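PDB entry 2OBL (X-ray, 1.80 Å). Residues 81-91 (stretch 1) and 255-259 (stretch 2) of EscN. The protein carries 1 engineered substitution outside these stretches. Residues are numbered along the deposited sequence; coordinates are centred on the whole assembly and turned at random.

Stretch 1 (81-91) GVGKSTLLGMI
Stretch 2, residues 255-259: HFPAI

Stretch 1 opens as a glycine-rich loop and becomes a helix. Gly81 (phi/psi 64/31), Val82 (-118/14) and Gly83 (86/20) form the turn, Gly83 holds the N-cap position, and the helix runs from Lys84 through Ile91 and onward with phi near -60° and psi between -37° and -53°. Its first turn is tied by Leu87 N to Gly83 O at 3.1 Å, and the i+4 pattern continues to Ile91 N on Leu87 O at 3.0 Å. Stretch 2 has no regular helix or strand. Phe256 is extended (-129/140), a cis peptide bond leads into Pro257 (-59/143), and Ala258 (-85/47) bends the chain, with a weak hydrogen bond from Ile259 N to Pro257 O at 2.9 Å.

Two CA pairs fix the register: Val82 CA lies 6.5 Å from Ala258 CA, and Leu87 CA 6.3 Å from Pro257 CA. Thus the loop end of stretch 1 meets Phe256 and Ala258, while the helix meets the proline. No direct hydrogen bond crosses the contact. A water does the polar work instead, donating to Val82 O at 2.8 Å and accepting from Ala258 N at 2.7 Å, so a carbonyl and an amide that do not pair directly are both satisfied.

The same carbonyl has carbon neighbours in stretch 2. Val82 O sits 3.7 Å from Phe256 CE1, near the plane of the ring and at its edge, where the weakly positive ring hydrogens suit an oxygen, and 3.8 Å from Ala258 CB. Phe256 uses chi1 m (-63°) with chi2 -74°, bringing CE1 to 4.3 Å from Gly83 N. The backbone angles at Gly83 call for glycine by themselves, since a CB would be jammed against the preceding carbonyl O; an ideal CB would also come tightly, 3.1 Å, to Phe256 CD1. Val82 (chi1 m, -61°) directs its CA-to-CB bond sideways, and its closest contacts are made by the carbonyl oxygen.

Farther along, the contact is apolar. Leu87, with its CA-to-CB bond toward stretch 2, chi1 t and chi2 p, places CD1 4.0 Å from Pro257 CG. Three residues on, most of a helical turn, Met90 brings SD, with its m, t, p rotamer, to 4.3 Å from Pro257 CG. CG of the proline, with its C-gamma exo pucker, is the closest ring atom to both side chains. The rule is compact: 242 Å² of summed buried surface, a rigid apolar ring against the helix, and a water between the backbones at the loop.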

# COMPACT_ATOMS: atom_id res chain seq x y z
N GLY A 81 0.12 -11.78 -10.98
CA GLY A 81 -0.81 -12.86 -10.76
C GLY A 81 -0.87 -13.32 -9.32
O GLY A 81 -1.12 -14.50 -9.05
N VAL A 82 -0.66 -12.40 -8.39
CA VAL A 82 -0.82 -12.74 -6.98
C VAL A 82 -1.91 -11.92 -6.29
O VAL A 82 -1.99 -11.90 -5.07
CB VAL A 82 0.50 -12.64 -6.19
CG1 VAL A 82 1.53 -13.62 -6.75
CG2 VAL A 82 1.03 -11.21 -6.17
N GLY A 83 -2.75 -11.24 -7.07
CA GLY A 83 -3.93 -10.57 -6.51
C GLY A 83 -3.69 -9.17 -5.99
O GLY A 83 -4.47 -8.65 -5.19
N LYS A 84 -2.60 -8.53 -6.44
CA LYS A 84 -2.27 -7.20 -5.97
C LYS A 84 -3.43 -6.22 -6.18
O LYS A 84 -3.85 -5.56 -5.25
CB LYS A 84 -1.01 -6.67 -6.66
CG LYS A 84 -0.74 -5.18 -6.43
CD LYS A 84 0.27 -4.64 -7.45
CE LYS A 84 -0.25 -4.69 -8.88
NZ LYS A 84 -1.09 -3.54 -9.37
N SER A 85 -3.96 -6.13 -7.40
CA SER A 85 -4.98 -5.11 -7.65
C SER A 85 -6.22 -5.32 -6.76
O SER A 85 -6.83 -4.36 -6.27
CB SER A 85 -5.34 -5.06 -9.14
OG SER A 85 -4.27 -4.46 -9.86
N THR A 86 -6.56 -6.59 -6.54
CA THR A 86 -7.69 -6.94 -5.67
C THR A 86 -7.47 -6.44 -4.24
O THR A 86 -8.37 -5.87 -3.61
CB THR A 86 -7.93 -8.46 -5.67
OG1 THR A 86 -8.30 -8.87 -6.99
CG2 THR A 86 -9.08 -8.82 -4.71
N LEU A 87 -6.25 -6.64 -3.72
CA LEU A 87 -5.90 -6.14 -2.41
C LEU A 87 -5.95 -4.62 -2.36
O LEU A 87 -6.44 -4.04 -1.39
CB LEU A 87 -4.52 -6.63 -1.96
CG LEU A 87 -4.04 -6.08 -0.63
CD1 LEU A 87 -4.95 -6.49 0.55
CD2 LEU A 87 -2.59 -6.51 -0.35
N LEU A 88 -5.43 -3.96 -3.40
CA LEU A 88 -5.46 -2.50 -3.45
C LEU A 88 -6.91 -2.02 -3.46
O LEU A 88 -7.25 -1.06 -2.81
CB LEU A 88 -4.74 -1.97 -4.69
CG LEU A 88 -3.25 -2.27 -4.79
CD1 LEU A 88 -2.60 -1.42 -5.87
CD2 LEU A 88 -2.57 -2.02 -3.45
N GLY A 89 -7.75 -2.70 -4.23
CA GLY A 89 -9.18 -2.37 -4.23
C GLY A 89 -9.81 -2.50 -2.85
O GLY A 89 -10.57 -1.64 -2.41
N MET A 90 -9.50 -3.60 -2.16
CA MET A 90 -10.07 -3.84 -0.84
C MET A 90 -9.69 -2.72 0.11
O MET A 90 -10.49 -2.25 0.92
CB MET A 90 -9.56 -5.15 -0.27
CG MET A 90 -10.18 -6.36 -0.91
SD MET A 90 -9.48 -7.86 -0.21
CE MET A 90 -9.78 -7.61 1.54
N ILE A 91 -8.44 -2.29 -0.01
CA ILE A 91 -7.92 -1.23 0.84
C ILE A 91 -8.63 0.10 0.57
O ILE A 91 -9.06 0.78 1.50
CB ILE A 91 -6.38 -1.06 0.72
CG1 ILE A 91 -5.66 -2.30 1.30
CG2 ILE A 91 -5.95 0.19 1.47
CD1 ILE A 91 -4.16 -2.38 0.95
N HIS A 255 -5.01 -18.68 -1.73
CA HIS A 255 -5.02 -18.05 -0.43
C HIS A 255 -4.91 -16.54 -0.64
O HIS A 255 -3.84 -16.02 -0.94
CB HIS A 255 -3.83 -18.58 0.38
CG HIS A 255 -3.63 -17.92 1.71
ND1 HIS A 255 -3.56 -18.64 2.88
CD2 HIS A 255 -3.43 -16.62 2.04
CE1 HIS A 255 -3.36 -17.80 3.89
NE2 HIS A 255 -3.27 -16.58 3.41
N PHE A 256 -6.04 -15.85 -0.52
CA PHE A 256 -6.11 -14.40 -0.76
C PHE A 256 -6.77 -13.61 0.37
O PHE A 256 -7.79 -14.06 0.92
CB PHE A 256 -6.87 -14.11 -2.05
CG PHE A 256 -6.21 -14.66 -3.28
CD1 PHE A 256 -5.07 -14.08 -3.80
CD2 PHE A 256 -6.76 -15.76 -3.93
CE1 PHE A 256 -4.47 -14.60 -4.94
CE2 PHE A 256 -6.17 -16.28 -5.07
CZ PHE A 256 -5.03 -15.70 -5.58
N PRO A 257 -6.22 -12.42 0.71
CA PRO A 257 -4.99 -11.81 0.17
C PRO A 257 -3.76 -12.69 0.38
O PRO A 257 -3.65 -13.32 1.42
CB PRO A 257 -4.84 -10.53 1.01
CG PRO A 257 -6.25 -10.20 1.44
CD PRO A 257 -6.86 -11.55 1.72
N ALA A 258 -2.84 -12.72 -0.59
CA ALA A 258 -1.73 -13.67 -0.58
C ALA A 258 -0.56 -13.16 0.25
O ALA A 258 0.60 -13.22 -0.18
CB ALA A 258 -1.28 -13.99 -2.00
N ILE A 259 -0.87 -12.66 1.44
CA ILE A 259 0.12 -12.02 2.28
C ILE A 259 0.92 -13.05 3.08
O ILE A 259 0.36 -13.83 3.85
CB ILE A 259 -0.53 -11.03 3.27
CG1 ILE A 259 -1.31 -9.93 2.53
CG2 ILE A 259 0.53 -10.45 4.17
CD1 ILE A 259 -2.29 -9.15 3.46
O HOH W 1 -3.32 -11.09 -2.72